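Hypothetical protein TT1662 (PDB 1UFO) is an alpha/beta hydrolase fold enzyme of unassigned substrate, which probably hydrolyses its target through a serine-based catalytic triad. Local coordinates at residues R18-P23 with G51-A56; S36-L41 with A56-R61; P75-E80 with F140-P145; H179-H184 with V211-G216. All blocks are in the same frame, centred on the assembly; numbering follows the deposited sequence.

Contact 1. Residues R18-P23 with G51-A56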
loop_
_atom_site.group_PDB
_atom_site.type_symbol
_atom_site.label_atom_id
_atom_site.label_comp_id
_atom_site.label_asym_id
_atom_site.label_seq_id
_atom_site.Cartn_x
_atom_site.Cartn_y
_atom_site.Cartn_z
ATOM N N ARG A 18 6.339 -21.881 10.042
ATOM C CA ARG A 18 5.871 -22.347 8.733
ATOM C C ARG A 18 7.086 -22.178 7.865
ATOM O O ARG A 18 7.536 -21.078 7.517
ATOM C CB ARG A 18 4.715 -21.472 8.243
ATOM C CG ARG A 18 4.057 -22.029 7.033
ATOM C CD ARG A 18 2.782 -22.910 7.379
ATOM N NE ARG A 18 2.062 -23.175 6.122
ATOM C CZ ARG A 18 1.709 -22.191 5.285
ATOM N NH1 ARG A 18 1.997 -20.915 5.622
ATOM N NH2 ARG A 18 1.175 -22.469 4.072
ATOM N N ILE A 19 7.665 -23.327 7.504
ATOM C CA ILE A 19 8.960 -23.329 6.836
ATOM C C ILE A 19 8.948 -23.731 5.371
ATOM O O ILE A 19 8.646 -24.893 5.044
ATOM C CB ILE A 19 9.930 -24.267 7.617
ATOM C CG1 ILE A 19 9.963 -23.843 9.098
ATOM C CG2 ILE A 19 11.310 -24.274 6.913
ATOM C CD1 ILE A 19 11.010 -24.705 10.048
ATOM N N PRO A 20 9.322 -22.814 4.476
ATOM C CA PRO A 20 9.317 -23.174 3.039
ATOM C C PRO A 20 10.595 -23.955 2.769
ATOM O O PRO A 20 11.587 -23.834 3.497
ATOM C CB PRO A 20 9.280 -21.832 2.316
ATOM C CG PRO A 20 10.021 -20.897 3.285
ATOM C CD PRO A 20 9.681 -21.400 4.697
ATOM N N GLU A 21 10.627 -24.669 1.643
ATOM C CA GLU A 21 11.829 -25.449 1.411
ATOM C C GLU A 21 13.001 -24.608 1.027
ATOM O O GLU A 21 14.151 -25.034 1.188
ATOM C CB GLU A 21 11.602 -26.488 0.295
ATOM C CG GLU A 21 11.409 -25.892 -1.070
ATOM C CD GLU A 21 10.975 -26.959 -2.122
ATOM O OE1 GLU A 21 9.796 -26.907 -2.574
ATOM O OE2 GLU A 21 11.810 -27.863 -2.437
ATOM N N ALA A 22 12.754 -23.368 0.585
ATOM C CA ALA A 22 13.828 -22.460 0.185
ATOM C C ALA A 22 13.624 -21.110 0.886
ATOM O O ALA A 22 13.145 -20.165 0.262
ATOM C CB ALA A 22 13.873 -22.211 -1.340
ATOM N N PRO A 23 14.005 -21.022 2.158
ATOM C CA PRO A 23 13.820 -19.715 2.872
ATOM C C PRO A 23 14.762 -18.637 2.460
ATOM O O PRO A 23 15.985 -18.827 2.374
ATOM C CB PRO A 23 14.024 -20.046 4.353
ATOM C CG PRO A 23 13.915 -21.594 4.450
ATOM C CD PRO A 23 14.458 -22.082 3.069
ATOM N N GLY A 51 8.725 -17.694 0.125
ATOM C CA GLY A 51 10.078 -17.867 0.635
ATOM C C GLY A 51 10.317 -17.305 2.039
ATOM O O GLY A 51 11.456 -17.329 2.536
ATOM N N PHE A 52 9.287 -16.805 2.708
ATOM C CA PHE A 52 9.485 -16.308 4.094
ATOM C C PHE A 52 9.266 -17.406 5.110
ATOM O O PHE A 52 8.229 -18.103 5.092
ATOM C CB PHE A 52 8.505 -15.133 4.366
ATOM C CG PHE A 52 8.869 -13.904 3.596
ATOM C CD1 PHE A 52 8.528 -13.763 2.254
ATOM C CD2 PHE A 52 9.621 -12.885 4.223
ATOM C CE1 PHE A 52 8.937 -12.615 1.549
ATOM C CE2 PHE A 52 10.015 -11.770 3.533
ATOM C CZ PHE A 52 9.664 -11.634 2.164
ATOM N N LEU A 53 10.295 -17.633 5.964
ATOM C CA LEU A 53 10.148 -18.584 7.037
ATOM C C LEU A 53 9.404 -17.846 8.142
ATOM O O LEU A 53 9.958 -16.898 8.752
ATOM C CB LEU A 53 11.583 -19.041 7.461
ATOM C CG LEU A 53 11.665 -20.252 8.375
ATOM C CD1 LEU A 53 13.174 -20.635 8.393
ATOM C CD2 LEU A 53 11.141 -19.956 9.773
ATOM N N LEU A 54 8.166 -18.221 8.348
ATOM C CA LEU A 54 7.338 -17.528 9.370
ATOM C C LEU A 54 7.512 -18.147 10.712
ATOM O O LEU A 54 7.476 -19.377 10.867
ATOM C CB LEU A 54 5.879 -17.645 9.043
ATOM C CG LEU A 54 5.533 -17.362 7.569
ATOM C CD1 LEU A 54 3.961 -17.580 7.401
ATOM C CD2 LEU A 54 5.948 -15.943 7.169
ATOM N N LEU A 55 7.626 -17.293 11.710
ATOM C CA LEU A 55 7.715 -17.700 13.120
ATOM C C LEU A 55 6.666 -16.937 13.945
ATOM O O LEU A 55 6.513 -15.770 13.725
ATOM C CB LEU A 55 9.066 -17.285 13.714
ATOM C CG LEU A 55 10.274 -17.883 12.995
ATOM C CD1 LEU A 55 11.598 -17.335 13.649
ATOM C CD2 LEU A 55 10.326 -19.382 13.188
ATOM N N ALA A 56 6.005 -17.605 14.889
ATOM C CA ALA A 56 5.058 -16.913 15.784
ATOM C C ALA A 56 5.014 -17.670 17.085
ATOM O O ALA A 56 5.134 -18.904 17.094
ATOM C CB ALA A 56 3.677 -16.898 15.140
#
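Arg-18 and Leu-54 form an antiparallel hydrogen-bonded pair, and two backbone bonds, Arg-18 N to Leu-54 O at 2.9 Å and Leu-54 N to Arg-18 O at 3.0 Å, lock the register of the two strands. Their side chains leave on the same face of the sheet, where Arg-18 CB meets CB and CD1 of Leu-54. The guanidinium of Arg-18 has Leu-54 CD1 near its plane at one edge, while its NH2 turns to a salt bridge with Glu-49.

Leu-53 carries much of the apolar contact on the other face. Its CB meets two prolines, Pro-20 CD and Pro-23 CB, each 4.1 Å away. With CG anti to the backbone N (chi1 -168°), Leu-53 CG comes to 4.0 Å from Ile-19 CG1, and the two side chains run side by side in the same direction. At the tip the branches part: CD1 reaches CG and CB of Pro-23, and CD2 stays against Ile-19 CG1.

Beyond Arg-18 no further backbone hydrogen bond joins the two segments, and after Pro-20 the chain leaves the strand. Pro-20, which has no N-H to offer, instead lays CD 3.6 Å from Phe-52 O. The chain comes back at Pro-23, whose CA makes a CA-H...O contact of 3.4 Å with Gly-51 O. A side chain at Gly-51 would be jammed against the preceding carbonyl oxygen.

The pair belongs to the antiparallel part of the mixed sheet: strand 13-20 lies between strands 3-10 and 52-56, strand 25-30 flanks 52-56 on its other edge, and Phe-52 packs on helix 221-236.

Contact 2. Residues S36-L41 with A56-R61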
loop_
_atom_site.group_PDB
_atom_site.type_symbol
_atom_site.label_atom_id
_atom_site.label_comp_id
_atom_site.label_asym_id
_atom_site.label_seq_id
_atom_site.Cartn_x
_atom_site.Cartn_y
_atom_site.Cartn_z
ATOM N N SER A 36 -3.575 -15.660 18.908
ATOM C CA SER A 36 -2.652 -16.754 19.191
ATOM C C SER A 36 -1.658 -16.861 18.025
ATOM O O SER A 36 -1.873 -16.221 16.958
ATOM C CB SER A 36 -3.432 -18.081 19.224
ATOM O OG SER A 36 -4.024 -18.320 17.942
ATOM N N LYS A 37 -0.600 -17.652 18.208
ATOM C CA LYS A 37 0.400 -17.844 17.163
ATOM C C LYS A 37 -0.223 -18.474 15.919
ATOM O O LYS A 37 0.120 -18.108 14.814
ATOM C CB LYS A 37 1.596 -18.663 17.714
ATOM C CG LYS A 37 1.231 -20.049 18.149
ATOM C CD LYS A 37 2.375 -20.613 18.999
ATOM C CE LYS A 37 2.167 -22.076 19.409
ATOM N NZ LYS A 37 0.846 -22.333 20.176
ATOM N N GLU A 38 -1.185 -19.388 16.085
ATOM C CA GLU A 38 -1.736 -19.973 14.865
ATOM C C GLU A 38 -2.599 -18.985 14.097
ATOM O O GLU A 38 -2.573 -19.024 12.879
ATOM C CB GLU A 38 -2.640 -21.183 15.206
ATOM C CG GLU A 38 -1.905 -22.319 15.928
ATOM C CD GLU A 38 -1.626 -22.101 17.442
ATOM O OE1 GLU A 38 -0.789 -22.873 17.974
ATOM O OE2 GLU A 38 -2.204 -21.191 18.075
ATOM N N HIS A 39 -3.322 -18.156 14.836
ATOM C CA HIS A 39 -4.202 -17.186 14.168
ATOM C C HIS A 39 -3.387 -16.186 13.324
ATOM O O HIS A 39 -3.709 -15.963 12.168
ATOM C CB HIS A 39 -5.006 -16.414 15.222
ATOM C CG HIS A 39 -6.028 -15.517 14.619
ATOM N ND1 HIS A 39 -6.157 -14.194 14.983
ATOM C CD2 HIS A 39 -6.962 -15.750 13.665
ATOM C CE1 HIS A 39 -7.148 -13.653 14.282
ATOM N NE2 HIS A 39 -7.660 -14.575 13.471
ATOM N N ILE A 40 -2.332 -15.612 13.907
ATOM C CA ILE A 40 -1.611 -14.586 13.110
ATOM C C ILE A 40 -0.907 -15.225 11.879
ATOM O O ILE A 40 -0.953 -14.641 10.783
ATOM C CB ILE A 40 -0.627 -13.781 14.034
ATOM C CG1 ILE A 40 0.026 -12.647 13.229
ATOM C CG2 ILE A 40 0.497 -14.665 14.545
ATOM C CD1 ILE A 40 -0.973 -11.618 12.868
ATOM N N LEU A 41 -0.370 -16.451 11.970
ATOM C CA LEU A 41 0.273 -17.026 10.772
ATOM C C LEU A 41 -0.798 -17.346 9.686
ATOM O O LEU A 41 -0.523 -17.192 8.497
ATOM C CB LEU A 41 1.062 -18.276 11.117
ATOM C CG LEU A 41 2.281 -17.916 12.012
ATOM C CD1 LEU A 41 3.160 -19.178 12.026
ATOM C CD2 LEU A 41 3.087 -16.711 11.514
ATOM N N ALA A 56 6.005 -17.605 14.889
ATOM C CA ALA A 56 5.058 -16.913 15.784
ATOM C C ALA A 56 5.014 -17.670 17.085
ATOM O O ALA A 56 5.134 -18.904 17.094
ATOM C CB ALA A 56 3.677 -16.898 15.140
ATOM N N PHE A 57 4.894 -16.956 18.194
ATOM C CA PHE A 57 4.736 -17.650 19.452
ATOM C C PHE A 57 3.625 -16.968 20.214
ATOM O O PHE A 57 3.229 -15.827 19.877
ATOM C CB PHE A 57 6.039 -17.677 20.246
ATOM C CG PHE A 57 6.562 -16.301 20.672
ATOM C CD1 PHE A 57 6.291 -15.816 21.966
ATOM C CD2 PHE A 57 7.298 -15.493 19.770
ATOM C CE1 PHE A 57 6.769 -14.525 22.368
ATOM C CE2 PHE A 57 7.786 -14.216 20.159
ATOM C CZ PHE A 57 7.515 -13.743 21.467
ATOM N N ASP A 58 3.070 -17.672 21.220
ATOM C CA ASP A 58 1.981 -17.090 21.987
ATOM C C ASP A 58 2.470 -16.053 23.002
ATOM O O ASP A 58 3.476 -16.253 23.676
ATOM C CB ASP A 58 1.248 -18.197 22.772
ATOM C CG ASP A 58 0.448 -19.115 21.890
ATOM O OD1 ASP A 58 0.394 -20.349 22.193
ATOM O OD2 ASP A 58 -0.131 -18.631 20.906
ATOM N N ALA A 59 1.721 -14.970 23.118
ATOM C CA ALA A 59 2.072 -13.932 24.103
ATOM C C ALA A 59 1.702 -14.414 25.495
ATOM O O ALA A 59 0.943 -15.354 25.651
ATOM C CB ALA A 59 1.257 -12.650 23.771
ATOM N N PRO A 60 2.247 -13.764 26.483
ATOM C CA PRO A 60 1.875 -14.178 27.854
ATOM C C PRO A 60 0.368 -14.151 27.968
ATOM O O PRO A 60 -0.327 -13.268 27.415
ATOM C CB PRO A 60 2.517 -13.113 28.726
ATOM C CG PRO A 60 3.697 -12.671 27.972
ATOM C CD PRO A 60 3.242 -12.677 26.479
ATOM N N ARG A 61 -0.193 -15.126 28.691
ATOM C CA ARG A 61 -1.612 -15.275 28.922
ATOM C C ARG A 61 -2.499 -15.658 27.725
ATOM O O ARG A 61 -3.732 -15.707 27.839
ATOM C CB ARG A 61 -2.204 -13.988 29.525
ATOM C CG ARG A 61 -1.626 -13.628 30.815
ATOM C CD ARG A 61 -2.317 -12.401 31.412
ATOM N NE ARG A 61 -3.729 -12.576 31.736
ATOM C CZ ARG A 61 -4.378 -11.668 32.458
ATOM N NH1 ARG A 61 -3.695 -10.598 32.855
ATOM N NH2 ARG A 61 -5.664 -11.829 32.813
HETATM O O HOH W 1 -2.093 -21.352 20.750
#
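Ala-56 meets helix 37-42 with its methyl, CB, which lies 3.6 Å from Leu-41 CG and 3.9 Å from Ile-40 CG2, while its carbonyl group packs against Lys-37 CB. Phe-57 follows, its backbone carbonyl carbon also 3.6 Å from Lys-37 CB; its ring turns away to stack edge-to-face on Phe-88. Asp-58 then divides its carboxylate between two donors of Lys-37. Asp-58 OD2 takes Lys-37 N at 2.9 Å in a nearly straight bond, met almost along the C-O axis. Asp-58 OD1 receives Lys-37 NZ from above the carboxylate plane, 40° out of it, in a salt bridge of 2.9 Å. The ammonium also bridges Glu-38 OE1 and Glu-64, and water 1 links Glu-38 OE2 to Asp-58 OD1. An alanine in place of Lys-37 would probably leave the carboxylates of Asp-58, Glu-38 and Glu-64 without the positive charge they share. Next to Lys-37, Ser-36 is the N-cap: its OG accepts from His-39 N at 3.2 Å. The helix start probably favours the charge of Asp-58. In this alpha/beta hydrolase fold, the loop after strand 52-56 is thus tied by a salt-bridge network to the N-capped start of helix 37-42.

Contact 3. Residues P75-E80 with F140-P145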
loop_
_atom_site.group_PDB
_atom_site.type_symbol
_atom_site.label_atom_id
_atom_site.label_comp_id
_atom_site.label_asym_id
_atom_site.label_seq_id
_atom_site.Cartn_x
_atom_site.Cartn_y
_atom_site.Cartn_z
ATOM N N PRO A 75 -11.192 -3.365 36.063
ATOM C CA PRO A 75 -10.652 -1.998 36.264
ATOM C C PRO A 75 -9.137 -2.011 35.956
ATOM O O PRO A 75 -8.537 -0.987 35.785
ATOM C CB PRO A 75 -10.849 -1.747 37.772
ATOM C CG PRO A 75 -11.991 -2.552 38.065
ATOM C CD PRO A 75 -11.815 -3.849 37.305
ATOM N N ARG A 76 -8.552 -3.211 35.922
ATOM C CA ARG A 76 -7.116 -3.311 35.629
ATOM C C ARG A 76 -6.881 -3.837 34.198
ATOM O O ARG A 76 -5.774 -4.327 33.858
ATOM C CB ARG A 76 -6.437 -4.274 36.603
ATOM C CG ARG A 76 -6.566 -3.867 38.103
ATOM C CD ARG A 76 -5.770 -2.609 38.322
ATOM N NE ARG A 76 -5.852 -2.105 39.703
ATOM C CZ ARG A 76 -4.798 -1.956 40.500
ATOM N NH1 ARG A 76 -3.589 -2.273 40.065
ATOM N NH2 ARG A 76 -4.953 -1.519 41.756
ATOM N N TYR A 77 -7.888 -3.729 33.361
ATOM C CA TYR A 77 -7.741 -4.201 31.971
ATOM C C TYR A 77 -6.552 -3.651 31.220
ATOM O O TYR A 77 -5.695 -4.422 30.743
ATOM C CB TYR A 77 -8.996 -3.869 31.193
ATOM C CG TYR A 77 -8.923 -4.226 29.710
ATOM C CD1 TYR A 77 -8.792 -5.551 29.304
ATOM C CD2 TYR A 77 -9.124 -3.243 28.735
ATOM C CE1 TYR A 77 -8.887 -5.889 27.920
ATOM C CE2 TYR A 77 -9.232 -3.552 27.379
ATOM C CZ TYR A 77 -9.110 -4.892 26.985
ATOM O OH TYR A 77 -9.235 -5.228 25.643
ATOM N N VAL A 78 -6.465 -2.328 31.176
ATOM C CA VAL A 78 -5.409 -1.672 30.408
ATOM C C VAL A 78 -4.065 -2.028 30.998
ATOM O O VAL A 78 -3.092 -2.338 30.236
ATOM C CB VAL A 78 -5.622 -0.150 30.382
ATOM C CG1 VAL A 78 -4.401 0.536 29.799
ATOM C CG2 VAL A 78 -6.867 0.202 29.562
ATOM N N GLU A 79 -3.968 -1.965 32.340
ATOM C CA GLU A 79 -2.723 -2.323 32.993
ATOM C C GLU A 79 -2.272 -3.728 32.563
ATOM O O GLU A 79 -1.100 -3.955 32.248
ATOM C CB GLU A 79 -2.956 -2.324 34.507
ATOM C CG GLU A 79 -1.753 -2.632 35.313
ATOM C CD GLU A 79 -2.026 -2.483 36.797
ATOM O OE1 GLU A 79 -1.444 -1.575 37.335
ATOM O OE2 GLU A 79 -2.787 -3.284 37.359
ATOM N N GLU A 80 -3.213 -4.664 32.615
ATOM C CA GLU A 80 -2.880 -6.048 32.278
ATOM C C GLU A 80 -2.558 -6.237 30.776
ATOM O O GLU A 80 -1.645 -7.030 30.392
ATOM C CB GLU A 80 -4.035 -6.949 32.727
ATOM C CG GLU A 80 -3.966 -7.043 34.273
ATOM C CD GLU A 80 -5.078 -7.884 34.906
ATOM O OE1 GLU A 80 -5.233 -7.725 36.155
ATOM O OE2 GLU A 80 -5.764 -8.661 34.197
ATOM N N PHE A 140 1.047 4.264 19.773
ATOM C CA PHE A 140 0.626 4.816 21.017
ATOM C C PHE A 140 -0.291 3.824 21.669
ATOM O O PHE A 140 -1.051 3.124 21.002
ATOM C CB PHE A 140 -0.190 6.108 20.841
ATOM C CG PHE A 140 0.629 7.284 20.387
ATOM C CD1 PHE A 140 0.948 7.499 19.029
ATOM C CD2 PHE A 140 1.121 8.166 21.335
ATOM C CE1 PHE A 140 1.772 8.595 18.662
ATOM C CE2 PHE A 140 1.925 9.245 20.978
ATOM C CZ PHE A 140 2.263 9.474 19.662
ATOM N N PRO A 141 -0.271 3.772 23.025
ATOM C CA PRO A 141 -1.166 2.864 23.742
ATOM C C PRO A 141 -2.576 3.431 23.647
ATOM O O PRO A 141 -2.754 4.598 23.330
ATOM C CB PRO A 141 -0.656 2.870 25.176
ATOM C CG PRO A 141 -0.116 4.282 25.320
ATOM C CD PRO A 141 0.589 4.544 23.941
HETATM N N MSE A 142 -3.540 2.549 23.798
HETATM C CA MSE A 142 -4.918 2.987 23.681
HETATM C C MSE A 142 -5.278 4.115 24.594
HETATM O O MSE A 142 -4.726 4.336 25.662
HETATM C CB MSE A 142 -5.869 1.804 23.934
HETATM C CG MSE A 142 -5.886 1.339 25.412
HETATM SE SE MSE A 142 -7.078 -0.177 25.668
HETATM C CE MSE A 142 -5.840 -1.545 25.450
ATOM N N LYS A 143 -6.264 4.872 24.154
ATOM C CA LYS A 143 -6.765 5.936 25.003
ATOM C C LYS A 143 -7.236 5.270 26.292
ATOM O O LYS A 143 -7.950 4.286 26.243
ATOM C CB LYS A 143 -7.911 6.608 24.244
ATOM C CG LYS A 143 -7.525 6.665 22.764
ATOM C CD LYS A 143 -8.220 7.737 21.922
ATOM C CE LYS A 143 -8.356 7.242 20.437
ATOM N NZ LYS A 143 -9.257 6.093 20.359
ATOM N N LEU A 144 -6.894 5.863 27.440
ATOM C CA LEU A 144 -7.233 5.286 28.737
ATOM C C LEU A 144 -8.700 5.458 29.078
ATOM O O LEU A 144 -9.138 6.573 29.311
ATOM C CB LEU A 144 -6.359 5.923 29.831
ATOM C CG LEU A 144 -6.280 5.028 31.054
ATOM C CD1 LEU A 144 -5.415 3.840 30.784
ATOM C CD2 LEU A 144 -5.684 5.846 32.251
ATOM N N PRO A 145 -9.471 4.370 29.118
ATOM C CA PRO A 145 -10.919 4.496 29.428
ATOM C C PRO A 145 -11.122 4.910 30.858
ATOM O O PRO A 145 -10.313 4.617 31.706
ATOM C CB PRO A 145 -11.470 3.102 29.206
ATOM C CG PRO A 145 -10.299 2.311 28.454
ATOM C CD PRO A 145 -9.069 2.970 28.973
#
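Val-78 meets Met-142, Leu-144 and Pro-145 where the first turn of helix 77-103 packs against the loop between strand 132-135 and helix 153-160, a helix-to-loop contact at the rim of the alpha/beta hydrolase fold. The tight part belongs to the two methyls of Val-78, which make only apolar contacts across the two segments. CG1, anti to the backbone N (chi1 170°), touches Leu-144 CD1 at 3.6 Å, the two side chains crossing obliquely. Val-78 CG2 reaches tip to tip toward Pro-145, 3.6 Å from its CD. Although close, these contacts lie near the surface, since Leu-144 and Pro-145 are both exposed; beside them, Tyr-159 of helix 153-160 packs on both Val-78 and Leu-144. No hydrogen bond spans the two segments. The looser side is that of Met-142, a selenomethionine in this crystal, which slides past Val-78 in the opposite direction and reaches on to Tyr-77 in a Met-aromatic contact. Its selenium, SE, lies 3.9 Å from Val-78 CG2 and approaches the Tyr-77 ring obliquely, 61° off the ring normal, with 4.4 Å between SE and Tyr-77 CE2.

Contact 4. Residues H179-H184 with V211-G216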
loop_
_atom_site.group_PDB
_atom_site.type_symbol
_atom_site.label_atom_id
_atom_site.label_comp_id
_atom_site.label_asym_id
_atom_site.label_seq_id
_atom_site.Cartn_x
_atom_site.Cartn_y
_atom_site.Cartn_z
ATOM N N HIS A 179 -4.032 -0.449 7.536
ATOM C CA HIS A 179 -5.208 -0.214 8.385
ATOM C C HIS A 179 -6.494 -0.191 7.583
ATOM O O HIS A 179 -6.479 -0.041 6.371
ATOM C CB HIS A 179 -5.068 1.200 8.977
ATOM C CG HIS A 179 -5.459 1.326 10.412
ATOM N ND1 HIS A 179 -4.567 1.038 11.438
ATOM C CD2 HIS A 179 -6.626 1.699 11.017
ATOM C CE1 HIS A 179 -5.163 1.208 12.609
ATOM N NE2 HIS A 179 -6.421 1.616 12.385
ATOM N N GLY A 180 -7.599 -0.371 8.316
ATOM C CA GLY A 180 -8.926 -0.292 7.682
ATOM C C GLY A 180 -9.535 1.039 8.078
ATOM O O GLY A 180 -9.487 1.460 9.231
ATOM N N SER A 181 -10.174 1.722 7.135
ATOM C CA SER A 181 -10.711 3.047 7.481
ATOM C C SER A 181 -11.807 3.064 8.534
ATOM O O SER A 181 -11.993 4.129 9.191
ATOM C CB SER A 181 -11.215 3.749 6.204
ATOM O OG SER A 181 -12.387 3.100 5.700
ATOM N N ARG A 182 -12.541 1.963 8.653
ATOM C CA ARG A 182 -13.647 1.867 9.614
ATOM C C ARG A 182 -13.283 1.133 10.908
ATOM O O ARG A 182 -14.147 0.643 11.671
ATOM C CB ARG A 182 -14.827 1.194 8.952
ATOM C CG ARG A 182 -15.316 1.979 7.737
ATOM C CD ARG A 182 -16.095 3.243 8.099
ATOM N NE ARG A 182 -17.382 2.866 8.682
ATOM C CZ ARG A 182 -18.502 2.707 7.981
ATOM N NH1 ARG A 182 -19.615 2.330 8.609
ATOM N NH2 ARG A 182 -18.509 2.953 6.672
ATOM N N ASP A 183 -12.002 1.043 11.223
ATOM C CA ASP A 183 -11.628 0.351 12.460
ATOM C C ASP A 183 -12.015 1.218 13.685
ATOM O O ASP A 183 -11.663 2.404 13.749
ATOM C CB ASP A 183 -10.069 0.159 12.402
ATOM C CG ASP A 183 -9.511 -0.635 13.570
ATOM O OD1 ASP A 183 -8.365 -1.180 13.408
ATOM O OD2 ASP A 183 -10.153 -0.729 14.618
ATOM N N HIS A 184 -12.785 0.654 14.602
ATOM C CA HIS A 184 -13.115 1.431 15.793
ATOM C C HIS A 184 -12.384 0.957 17.032
ATOM O O HIS A 184 -12.447 1.637 18.056
ATOM C CB HIS A 184 -14.631 1.423 16.023
ATOM C CG HIS A 184 -15.404 1.905 14.838
ATOM N ND1 HIS A 184 -15.171 3.134 14.250
ATOM C CD2 HIS A 184 -16.402 1.323 14.115
ATOM C CE1 HIS A 184 -16.001 3.295 13.231
ATOM N NE2 HIS A 184 -16.759 2.212 13.123
ATOM N N VAL A 211 -4.171 2.015 3.453
ATOM C CA VAL A 211 -5.480 2.023 4.073
ATOM C C VAL A 211 -6.495 1.429 3.112
ATOM O O VAL A 211 -6.608 1.862 1.938
ATOM C CB VAL A 211 -5.928 3.470 4.480
ATOM C CG1 VAL A 211 -7.337 3.402 5.179
ATOM C CG2 VAL A 211 -4.922 4.085 5.478
ATOM N N GLU A 212 -7.204 0.411 3.574
ATOM C CA GLU A 212 -8.253 -0.267 2.785
ATOM C C GLU A 212 -9.580 0.411 3.204
ATOM O O GLU A 212 -9.998 0.357 4.377
ATOM C CB GLU A 212 -8.231 -1.732 3.132
ATOM C CG GLU A 212 -9.261 -2.568 2.379
ATOM C CD GLU A 212 -9.046 -4.048 2.602
ATOM O OE1 GLU A 212 -10.012 -4.800 2.441
ATOM O OE2 GLU A 212 -7.947 -4.420 2.996
ATOM N N GLU A 213 -10.254 1.016 2.224
ATOM C CA GLU A 213 -11.473 1.767 2.544
ATOM C C GLU A 213 -12.579 0.767 2.881
ATOM O O GLU A 213 -12.830 -0.179 2.102
ATOM C CB GLU A 213 -11.851 2.569 1.319
ATOM C CG GLU A 213 -12.642 3.770 1.693
ATOM C CD GLU A 213 -11.854 4.822 2.488
ATOM O OE1 GLU A 213 -10.570 4.917 2.513
ATOM O OE2 GLU A 213 -12.572 5.669 3.050
ATOM N N GLY A 214 -13.217 0.992 4.030
ATOM C CA GLY A 214 -14.305 0.121 4.431
ATOM C C GLY A 214 -13.934 -1.020 5.343
ATOM O O GLY A 214 -14.802 -1.585 5.998
ATOM N N ALA A 215 -12.650 -1.370 5.372
ATOM C CA ALA A 215 -12.208 -2.443 6.268
ATOM C C ALA A 215 -12.196 -1.948 7.695
ATOM O O ALA A 215 -12.086 -0.743 7.960
ATOM C CB ALA A 215 -10.797 -2.919 5.873
ATOM N N GLY A 216 -12.322 -2.879 8.639
ATOM C CA GLY A 216 -12.327 -2.567 10.068
ATOM C C GLY A 216 -11.085 -3.138 10.717
ATOM O O GLY A 216 -9.996 -3.173 10.108
HETATM O O HOH W 2 -7.640 -1.510 10.839
HETATM O O HOH W 3 -14.047 4.836 4.943
#
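His-179 and Gly-180 pair in parallel with Val-211 and Glu-212, the last strand-to-strand step of the sheet within this chain, inside a beta-alpha-beta unit; beyond the ends of strands 175-180 and 207-212 the two following turns interlock. Glu-212 N gives to His-179 O at 2.9 Å, and Ser-181 N returns a bond to Glu-212 O.

Ser-181 joins the turns. Its OG, placed between the backbone N and the carbonyl carbon (chi1 69°), accepts from Gly-214 N at 2.8 Å in an almost linear bond of 177°. Glu-213 bends back at chi2 (67°), bringing its carboxylate carbon CD to 3.7 Å from Ser-181 OG; its OE1 makes a salt bridge to Arg-209 of the second subunit. An alanine in place of Glu-213 would probably leave Arg-209 of the second subunit without this salt-bridge mate and open a gap beside Ser-181 OG. Further on, Ala-215 O takes Arg-182 N at 2.8 Å. Gly-180 is tightly placed, because a CB here would clash with Ala-215 O and Gly-216 O.

Asp-183 packs CB 3.8 Å from Gly-216 C, and water 2 ties its OD1 to Gly-180 N and Gly-216 O. OD1 also bonds His-217 ND1, while OD2 takes Val-186 N, consistent with the acid of a Ser-His-Asp triad completed by Ser-113.

Helix 188-198 of the beta-alpha-beta unit packs on His-179 and Val-211; helix 221-236 touches Glu-212 and Ala-215 from the other face, and the sheet continues antiparallel into the second subunit.

How the contacts relate
From the N terminus, contact 1 closes the first loop, bringing 51-56 back to 18-23 in the antiparallel part of the sheet. Contact 2 opens within that loop, at 36-41, and ends after it, so the two cross; they share Ala-56, and Leu-41 CD2 packs on Leu-54 CB at 3.8 Å. Contact 3 follows in series, joining the start of helix 77-103 to the loop after strand 132-135, and a salt bridge from Arg-61 to Glu-80 couples it to contact 2. Contact 4 comes last, closing the 179-184 to 211-216 loop at the far end of the same sheet as contact 1, centres 29 Å apart.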